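Local coordinates for protein phosphoribosyltransferase (Thermus thermophilus, PDB 1WD5) that probably transfers phosphoribosyl groups, as a predicted type I phosphoribosyltransferase whose substrate is unknown, at residues A[103-115]-A[196-208]. Numbering follows the deposited sequence.
Sequences RKRAERYRRVRPK and DEDVEAILLEWAG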
ATOM      1  N   ARG A 103       3.823   8.695 -12.979  1.00 17.05           N
ATOM      2  CA  ARG A 103       4.386  10.042 -12.992  1.00 18.77           C
ATOM      3  C   ARG A 103       3.535  11.256 -12.628  1.00 17.88           C
ATOM      4  O   ARG A 103       3.848  11.958 -11.667  1.00 19.04           O
ATOM      5  CB  ARG A 103       5.086  10.299 -14.333  1.00 19.18           C
ATOM      6  CG  ARG A 103       5.848  11.624 -14.376  1.00 22.80           C
ATOM      7  CD  ARG A 103       6.860  11.656 -15.517  1.00 27.25           C
ATOM      8  NE  ARG A 103       6.273  11.154 -16.755  1.00 33.14           N
ATOM      9  CZ  ARG A 103       6.549   9.969 -17.297  1.00 34.48           C
ATOM     10  NH1 ARG A 103       7.420   9.142 -16.723  1.00 31.88           N
ATOM     11  NH2 ARG A 103       5.937   9.605 -18.416  1.00 36.76           N
ATOM     12  N   LYS A 104       2.478  11.527 -13.380  1.00 17.46           N
ATOM     13  CA  LYS A 104       1.667  12.704 -13.089  1.00 18.65           C
ATOM     14  C   LYS A 104       1.032  12.695 -11.707  1.00 18.22           C
ATOM     15  O   LYS A 104       1.030  13.714 -11.018  1.00 16.63           O
ATOM     16  CB  LYS A 104       0.583  12.883 -14.154  1.00 22.32           C
ATOM     17  CG  LYS A 104       1.131  13.255 -15.523  1.00 25.01           C
ATOM     18  CD  LYS A 104       0.002  13.472 -16.519  1.00 29.40           C
ATOM     19  CE  LYS A 104       0.541  13.799 -17.906  1.00 32.84           C
ATOM     20  NZ  LYS A 104      -0.564  13.921 -18.900  1.00 35.00           N
ATOM     21  N   ARG A 105       0.502  11.549 -11.294  1.00 16.90           N
ATOM     22  CA  ARG A 105      -0.133  11.458  -9.986  1.00 16.35           C
ATOM     23  C   ARG A 105       0.882  11.713  -8.873  1.00 15.66           C
ATOM     24  O   ARG A 105       0.588  12.417  -7.909  1.00 14.71           O
ATOM     25  CB  ARG A 105      -0.797  10.088  -9.807  1.00 15.13           C
ATOM     26  CG  ARG A 105      -1.428   9.887  -8.435  1.00 16.27           C
ATOM     27  CD  ARG A 105      -2.424   8.729  -8.415  1.00 18.07           C
ATOM     28  NE  ARG A 105      -3.667   9.069  -9.107  1.00 17.83           N
ATOM     29  CZ  ARG A 105      -3.920   8.803 -10.386  1.00 23.26           C
ATOM     30  NH1 ARG A 105      -3.016   8.178 -11.136  1.00 24.56           N
ATOM     31  NH2 ARG A 105      -5.078   9.170 -10.920  1.00 22.05           N
ATOM     32  N   ALA A 106       2.078  11.155  -9.015  1.00 15.71           N
ATOM     33  CA  ALA A 106       3.126  11.345  -8.011  1.00 15.71           C
ATOM     34  C   ALA A 106       3.546  12.815  -7.914  1.00 15.75           C
ATOM     35  O   ALA A 106       3.808  13.318  -6.821  1.00 15.37           O
ATOM     36  CB  ALA A 106       4.342  10.474  -8.344  1.00 14.75           C
ATOM     37  N   GLU A 107       3.606  13.503  -9.053  1.00 16.58           N
ATOM     38  CA  GLU A 107       3.998  14.911  -9.054  1.00 18.04           C
ATOM     39  C   GLU A 107       2.996  15.773  -8.298  1.00 17.81           C
ATOM     40  O   GLU A 107       3.387  16.630  -7.507  1.00 14.99           O
ATOM     41  CB  GLU A 107       4.141  15.452 -10.487  1.00 19.96           C
ATOM     42  CG  GLU A 107       5.147  14.702 -11.355  1.00 26.75           C
ATOM     43  CD  GLU A 107       5.454  15.418 -12.673  1.00 31.19           C
ATOM     44  OE1 GLU A 107       4.542  16.069 -13.233  1.00 34.19           O
ATOM     45  OE2 GLU A 107       6.604  15.317 -13.156  1.00 30.67           O
ATOM     46  N   ARG A 108       1.705  15.554  -8.528  1.00 17.61           N
ATOM     47  CA  ARG A 108       0.714  16.366  -7.834  1.00 19.33           C
ATOM     48  C   ARG A 108       0.632  16.071  -6.345  1.00 17.40           C
ATOM     49  O   ARG A 108       0.421  16.983  -5.550  1.00 16.00           O
ATOM     50  CB  ARG A 108      -0.670  16.242  -8.491  1.00 22.79           C
ATOM     51  CG  ARG A 108      -1.197  14.846  -8.698  1.00 28.84           C
ATOM     52  CD  ARG A 108      -2.304  14.875  -9.760  1.00 36.66           C
ATOM     53  NE  ARG A 108      -2.731  13.533 -10.160  1.00 42.98           N
ATOM     54  CZ  ARG A 108      -3.381  13.254 -11.286  1.00 43.61           C
ATOM     55  NH1 ARG A 108      -3.685  14.224 -12.140  1.00 45.80           N
ATOM     56  NH2 ARG A 108      -3.723  12.002 -11.561  1.00 44.10           N
ATOM     57  N   TYR A 109       0.803  14.813  -5.954  1.00 16.34           N
ATOM     58  CA  TYR A 109       0.761  14.480  -4.532  1.00 14.55           C
ATOM     59  C   TYR A 109       1.991  15.070  -3.832  1.00 14.98           C
ATOM     60  O   TYR A 109       1.888  15.623  -2.736  1.00 15.26           O
ATOM     61  CB  TYR A 109       0.748  12.962  -4.318  1.00 14.35           C
ATOM     62  CG  TYR A 109      -0.553  12.247  -4.656  1.00 16.11           C
ATOM     63  CD1 TYR A 109      -0.652  10.861  -4.520  1.00 17.12           C
ATOM     64  CD2 TYR A 109      -1.678  12.943  -5.098  1.00 15.35           C
ATOM     65  CE1 TYR A 109      -1.828  10.185  -4.812  1.00 14.98           C
ATOM     66  CE2 TYR A 109      -2.870  12.275  -5.393  1.00 15.64           C
ATOM     67  CZ  TYR A 109      -2.934  10.893  -5.247  1.00 15.80           C
ATOM     68  OH  TYR A 109      -4.096  10.208  -5.524  1.00 12.78           O
ATOM     69  N   ARG A 110       3.153  14.957  -4.468  1.00 14.02           N
ATOM     70  CA  ARG A 110       4.383  15.468  -3.870  1.00 15.87           C
ATOM     71  C   ARG A 110       4.422  16.985  -3.801  1.00 17.52           C
ATOM     72  O   ARG A 110       5.195  17.554  -3.033  1.00 18.29           O
ATOM     73  CB  ARG A 110       5.610  14.936  -4.619  1.00 14.80           C
ATOM     74  CG  ARG A 110       5.845  13.437  -4.410  1.00 16.31           C
ATOM     75  CD  ARG A 110       5.891  13.103  -2.924  1.00 15.14           C
ATOM     76  NE  ARG A 110       5.863  11.666  -2.644  1.00 15.37           N
ATOM     77  CZ  ARG A 110       5.336  11.143  -1.539  1.00 15.28           C
ATOM     78  NH1 ARG A 110       4.798  11.943  -0.630  1.00 11.34           N
ATOM     79  NH2 ARG A 110       5.352   9.832  -1.335  1.00 13.76           N
ATOM     80  N   ARG A 111       3.587  17.644  -4.596  1.00 18.09           N
ATOM     81  CA  ARG A 111       3.541  19.096  -4.570  1.00 19.94           C
ATOM     82  C   ARG A 111       2.890  19.579  -3.271  1.00 20.31           C
ATOM     83  O   ARG A 111       3.217  20.655  -2.773  1.00 20.95           O
ATOM     84  CB  ARG A 111       2.765  19.621  -5.772  1.00 22.47           C
ATOM     85  CG  ARG A 111       2.700  21.140  -5.864  1.00 26.25           C
ATOM     86  CD  ARG A 111       2.356  21.549  -7.283  1.00 27.59           C
ATOM     87  NE  ARG A 111       3.378  21.080  -8.210  1.00 30.76           N
ATOM     88  CZ  ARG A 111       3.123  20.477  -9.368  1.00 32.72           C
ATOM     89  NH1 ARG A 111       1.869  20.270  -9.747  1.00 31.76           N
ATOM     90  NH2 ARG A 111       4.122  20.078 -10.146  1.00 32.43           N
ATOM     91  N   VAL A 112       1.977  18.779  -2.721  1.00 19.09           N
ATOM     92  CA  VAL A 112       1.295  19.147  -1.480  1.00 19.27           C
ATOM     93  C   VAL A 112       1.881  18.499  -0.222  1.00 20.05           C
ATOM     94  O   VAL A 112       1.645  18.976   0.885  1.00 20.69           O
ATOM     95  CB  VAL A 112      -0.217  18.816  -1.542  1.00 19.50           C
ATOM     96  CG1 VAL A 112      -0.865  19.568  -2.685  1.00 19.89           C
ATOM     97  CG2 VAL A 112      -0.426  17.322  -1.711  1.00 18.25           C
ATOM     98  N   ARG A 113       2.632  17.409  -0.384  1.00 22.03           N
ATOM     99  CA  ARG A 113       3.255  16.731   0.759  1.00 20.72           C
ATOM    100  C   ARG A 113       4.471  15.933   0.284  1.00 21.20           C
ATOM    101  O   ARG A 113       4.340  14.954  -0.451  1.00 21.06           O
ATOM    102  CB  ARG A 113       2.216  15.843   1.482  1.00 20.22           C
ATOM    103  CG  ARG A 113       2.554  14.355   1.677  1.00 24.80           C
ATOM    104  CD  ARG A 113       3.767  14.119   2.559  1.00 22.64           C
ATOM    105  NE  ARG A 113       3.471  13.604   3.897  1.00 20.76           N
ATOM    106  CZ  ARG A 113       4.363  13.613   4.884  1.00 18.28           C
ATOM    107  NH1 ARG A 113       5.574  14.106   4.658  1.00 15.09           N
ATOM    108  NH2 ARG A 113       4.056  13.145   6.087  1.00 16.96           N
ATOM    109  N   PRO A 114       5.680  16.365   0.691  1.00 21.36           N
ATOM    110  CA  PRO A 114       6.938  15.713   0.316  1.00 20.52           C
ATOM    111  C   PRO A 114       7.068  14.324   0.915  1.00 20.45           C
ATOM    112  O   PRO A 114       6.510  14.043   1.975  1.00 20.73           O
ATOM    113  CB  PRO A 114       7.996  16.677   0.851  1.00 21.00           C
ATOM    114  CG  PRO A 114       7.347  17.201   2.092  1.00 22.67           C
ATOM    115  CD  PRO A 114       5.934  17.487   1.613  1.00 21.71           C
ATOM    116  N   LYS A 115       7.805  13.455   0.232  1.00 19.26           N
ATOM    117  CA  LYS A 115       7.992  12.093   0.709  1.00 19.46           C
ATOM    118  C   LYS A 115       8.636  12.067   2.088  1.00 20.02           C
ATOM    119  O   LYS A 115       9.714  12.630   2.291  1.00 21.32           O
ATOM    120  CB  LYS A 115       8.858  11.301  -0.271  1.00 19.51           C
ATOM    121  CG  LYS A 115       9.105   9.870   0.172  1.00 20.98           C
ATOM    122  CD  LYS A 115       9.915   9.089  -0.846  1.00 20.98           C
ATOM    123  CE  LYS A 115      10.077   7.648  -0.384  1.00 24.25           C
ATOM    124  NZ  LYS A 115      10.835   6.829  -1.358  1.00 22.76           N
ATOM    125  N   ASP A 196      -8.663  12.103  -6.405  1.00 14.02           N
ATOM    126  CA  ASP A 196      -7.287  12.556  -6.248  1.00 15.84           C
ATOM    127  C   ASP A 196      -7.311  13.835  -5.415  1.00 16.74           C
ATOM    128  O   ASP A 196      -6.419  14.064  -4.593  1.00 16.85           O
ATOM    129  CB  ASP A 196      -6.639  12.828  -7.613  1.00 15.24           C
ATOM    130  CG  ASP A 196      -6.195  11.552  -8.318  1.00 18.02           C
ATOM    131  OD1 ASP A 196      -5.465  10.742  -7.703  1.00 15.38           O
ATOM    132  OD2 ASP A 196      -6.563  11.363  -9.494  1.00 19.73           O
ATOM    133  N   GLU A 197      -8.332  14.667  -5.620  1.00 16.64           N
ATOM    134  CA  GLU A 197      -8.441  15.904  -4.854  1.00 18.76           C
ATOM    135  C   GLU A 197      -8.674  15.579  -3.380  1.00 18.48           C
ATOM    136  O   GLU A 197      -8.186  16.288  -2.501  1.00 16.37           O
ATOM    137  CB  GLU A 197      -9.577  16.787  -5.377  1.00 22.39           C
ATOM    138  CG  GLU A 197      -9.408  17.240  -6.822  1.00 29.94           C
ATOM    139  CD  GLU A 197     -10.182  18.515  -7.131  1.00 34.93           C
ATOM    140  OE1 GLU A 197     -11.252  18.729  -6.519  1.00 35.33           O
ATOM    141  OE2 GLU A 197      -9.722  19.298  -7.994  1.00 36.85           O
ATOM    142  N   ASP A 198      -9.422  14.512  -3.104  1.00 18.42           N
ATOM    143  CA  ASP A 198      -9.655  14.122  -1.712  1.00 17.71           C
ATOM    144  C   ASP A 198      -8.330  13.663  -1.092  1.00 15.87           C
ATOM    145  O   ASP A 198      -8.038  13.973   0.061  1.00 16.29           O
ATOM    146  CB  ASP A 198     -10.691  12.994  -1.613  1.00 18.90           C
ATOM    147  CG  ASP A 198     -12.088  13.437  -2.029  1.00 20.22           C
ATOM    148  OD1 ASP A 198     -12.432  14.621  -1.820  1.00 21.66           O
ATOM    149  OD2 ASP A 198     -12.851  12.595  -2.549  1.00 21.67           O
ATOM    150  N   VAL A 199      -7.526  12.930  -1.856  1.00 13.87           N
ATOM    151  CA  VAL A 199      -6.241  12.467  -1.344  1.00 13.07           C
ATOM    152  C   VAL A 199      -5.332  13.662  -1.088  1.00 14.36           C
ATOM    153  O   VAL A 199      -4.640  13.711  -0.076  1.00 14.51           O
ATOM    154  CB  VAL A 199      -5.544  11.502  -2.322  1.00 12.79           C
ATOM    155  CG1 VAL A 199      -4.129  11.190  -1.831  1.00 10.90           C
ATOM    156  CG2 VAL A 199      -6.354  10.205  -2.436  1.00 12.02           C
ATOM    157  N   GLU A 200      -5.346  14.629  -2.001  1.00 15.71           N
ATOM    158  CA  GLU A 200      -4.528  15.828  -1.853  1.00 15.94           C
ATOM    159  C   GLU A 200      -4.922  16.607  -0.605  1.00 15.20           C
ATOM    160  O   GLU A 200      -4.061  17.131   0.104  1.00 14.15           O
ATOM    161  CB  GLU A 200      -4.671  16.735  -3.073  1.00 19.96           C
ATOM    162  CG  GLU A 200      -3.850  16.311  -4.281  1.00 25.45           C
ATOM    163  CD  GLU A 200      -4.024  17.262  -5.457  1.00 28.87           C
ATOM    164  OE1 GLU A 200      -3.999  18.494  -5.237  1.00 30.72           O
ATOM    165  OE2 GLU A 200      -4.176  16.777  -6.600  1.00 33.45           O
ATOM    166  N   ALA A 201      -6.223  16.694  -0.349  1.00 14.67           N
ATOM    167  CA  ALA A 201      -6.730  17.411   0.821  1.00 14.82           C
ATOM    168  C   ALA A 201      -6.185  16.763   2.093  1.00 15.47           C
ATOM    169  O   ALA A 201      -5.768  17.450   3.027  1.00 15.04           O
ATOM    170  CB  ALA A 201      -8.248  17.381   0.831  1.00 13.40           C
ATOM    171  N   ILE A 202      -6.186  15.433   2.121  1.00 13.92           N
ATOM    172  CA  ILE A 202      -5.682  14.700   3.272  1.00 14.78           C
ATOM    173  C   ILE A 202      -4.180  14.911   3.433  1.00 15.56           C
ATOM    174  O   ILE A 202      -3.706  15.207   4.529  1.00 17.03           O
ATOM    175  CB  ILE A 202      -5.972  13.197   3.135  1.00 14.59           C
ATOM    176  CG1 ILE A 202      -7.483  12.962   3.206  1.00 15.53           C
ATOM    177  CG2 ILE A 202      -5.254  12.424   4.232  1.00 17.23           C
ATOM    178  CD1 ILE A 202      -7.892  11.531   2.974  1.00 14.55           C
ATOM    179  N   LEU A 203      -3.440  14.773   2.337  1.00 14.56           N
ATOM    180  CA  LEU A 203      -1.991  14.943   2.359  1.00 15.78           C
ATOM    181  C   LEU A 203      -1.531  16.335   2.815  1.00 17.11           C
ATOM    182  O   LEU A 203      -0.491  16.469   3.466  1.00 17.23           O
ATOM    183  CB  LEU A 203      -1.409  14.646   0.970  1.00 15.51           C
ATOM    184  CG  LEU A 203      -1.448  13.196   0.469  1.00 15.03           C
ATOM    185  CD1 LEU A 203      -0.898  13.126  -0.955  1.00 15.61           C
ATOM    186  CD2 LEU A 203      -0.623  12.313   1.390  1.00 17.22           C
ATOM    187  N   LEU A 204      -2.302  17.363   2.463  1.00 16.29           N
ATOM    188  CA  LEU A 204      -1.976  18.746   2.819  1.00 17.60           C
ATOM    189  C   LEU A 204      -1.836  18.973   4.318  1.00 16.53           C
ATOM    190  O   LEU A 204      -0.991  19.756   4.756  1.00 15.74           O
ATOM    191  CB  LEU A 204      -3.041  19.701   2.262  1.00 19.50           C
ATOM    192  CG  LEU A 204      -2.941  20.066   0.778  1.00 23.74           C
ATOM    193  CD1 LEU A 204      -4.235  20.718   0.307  1.00 23.99           C
ATOM    194  CD2 LEU A 204      -1.761  21.007   0.567  1.00 22.63           C
ATOM    195  N   GLU A 205      -2.666  18.293   5.102  1.00 18.18           N
ATOM    196  CA  GLU A 205      -2.633  18.426   6.559  1.00 18.14           C
ATOM    197  C   GLU A 205      -1.327  17.908   7.170  1.00 18.57           C
ATOM    198  O   GLU A 205      -1.014  18.214   8.327  1.00 17.11           O
ATOM    199  CB  GLU A 205      -3.807  17.666   7.194  1.00 19.42           C
ATOM    200  CG  GLU A 205      -5.160  18.376   7.157  1.00 22.10           C
ATOM    201  CD  GLU A 205      -5.187  19.646   8.004  1.00 23.36           C
ATOM    202  OE1 GLU A 205      -4.581  20.656   7.592  1.00 23.98           O
ATOM    203  OE2 GLU A 205      -5.810  19.637   9.086  1.00 21.52           O
ATOM    204  N   TRP A 206      -0.564  17.129   6.405  1.00 17.09           N
ATOM    205  CA  TRP A 206       0.679  16.570   6.931  1.00 17.47           C
ATOM    206  C   TRP A 206       1.965  17.226   6.445  1.00 19.06           C
ATOM    207  O   TRP A 206       3.059  16.758   6.761  1.00 20.67           O
ATOM    208  CB  TRP A 206       0.737  15.061   6.657  1.00 15.11           C
ATOM    209  CG  TRP A 206      -0.390  14.303   7.308  1.00 11.95           C
ATOM    210  CD1 TRP A 206      -1.630  14.065   6.787  1.00 11.46           C
ATOM    211  CD2 TRP A 206      -0.395  13.741   8.628  1.00 12.97           C
ATOM    212  NE1 TRP A 206      -2.411  13.391   7.704  1.00 10.07           N
ATOM    213  CE2 TRP A 206      -1.675  13.181   8.840  1.00 12.19           C
ATOM    214  CE3 TRP A 206       0.558  13.657   9.652  1.00 13.28           C
ATOM    215  CZ2 TRP A 206      -2.026  12.547  10.036  1.00 12.62           C
ATOM    216  CZ3 TRP A 206       0.204  13.023  10.844  1.00 12.86           C
ATOM    217  CH2 TRP A 206      -1.076  12.478  11.022  1.00 13.71           C
ATOM    218  N   ALA A 207       1.843  18.303   5.682  1.00 19.40           N
ATOM    219  CA  ALA A 207       3.024  18.997   5.188  1.00 22.13           C
ATOM    220  C   ALA A 207       3.437  20.025   6.238  1.00 23.52           C
ATOM    221  O   ALA A 207       2.677  20.317   7.157  1.00 25.11           O
ATOM    222  CB  ALA A 207       2.711  19.685   3.865  1.00 19.94           C
ATOM    223  N   GLY A 208       4.638  20.573   6.112  1.00 25.97           N
ATOM    224  CA  GLY A 208       5.074  21.559   7.086  1.00 27.93           C
ATOM    225  C   GLY A 208       4.382  22.906   6.921  1.00 28.13           C
ATOM    226  O   GLY A 208       3.666  23.092   5.913  1.00 25.82           O
ATOM    227  OXT GLY A 208       4.561  23.783   7.796  1.00 28.04           O
TER
HETATM  228  O   HOH W   1      -0.978  19.317  -6.436  1.00 36.56           O
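In this phosphoribosyltransferase-like fold the C-terminal helix 196-204 packs beside residues 103-112, the C-terminal end of the long helix 88-112; these two segments run the same general way, 31° apart, and Tyr109 is the knob set among Asp196, Val199, Glu200 and Leu203. Its ring lies between Val199 CG1, 3.9 Å from the centroid over one face in a CH-pi contact, and Arg105 CG over the opposite face. At the ring's end Tyr109 OH donates to the anti lone pair of Asp196 OD1 (2.6 Å). Arg105, its chain bent at chi3 (-73°), brings its guanidinium side-on to the same carboxylate: NE reaches OD1 of Asp196 at 2.8 Å, nearly straight at 167°, and NH2 reaches OD2 of Asp196 at 3.0 Å. Arg108 NH2 adds charge alone, 3.6 Å from Asp196 OD2, which lies well out of its guanidinium plane. Farther along, Leu203 CD1 meets Tyr109 CB, while Val112 CB is pressed tightly against Leu204 CD2 (3.4 Å). Arg113 lays its guanidinium face under Trp206 O and makes a salt bridge to Glu48, tying the junction to strand 48-59. An asparagine in place of Asp196 would probably leave two arginines short of a counter-charge and weaken the hold on Tyr109 OH. One carboxylate thus takes three hydrogen bonds, and the closely placed Arg105 and Arg108 are likely to favour its ionised form.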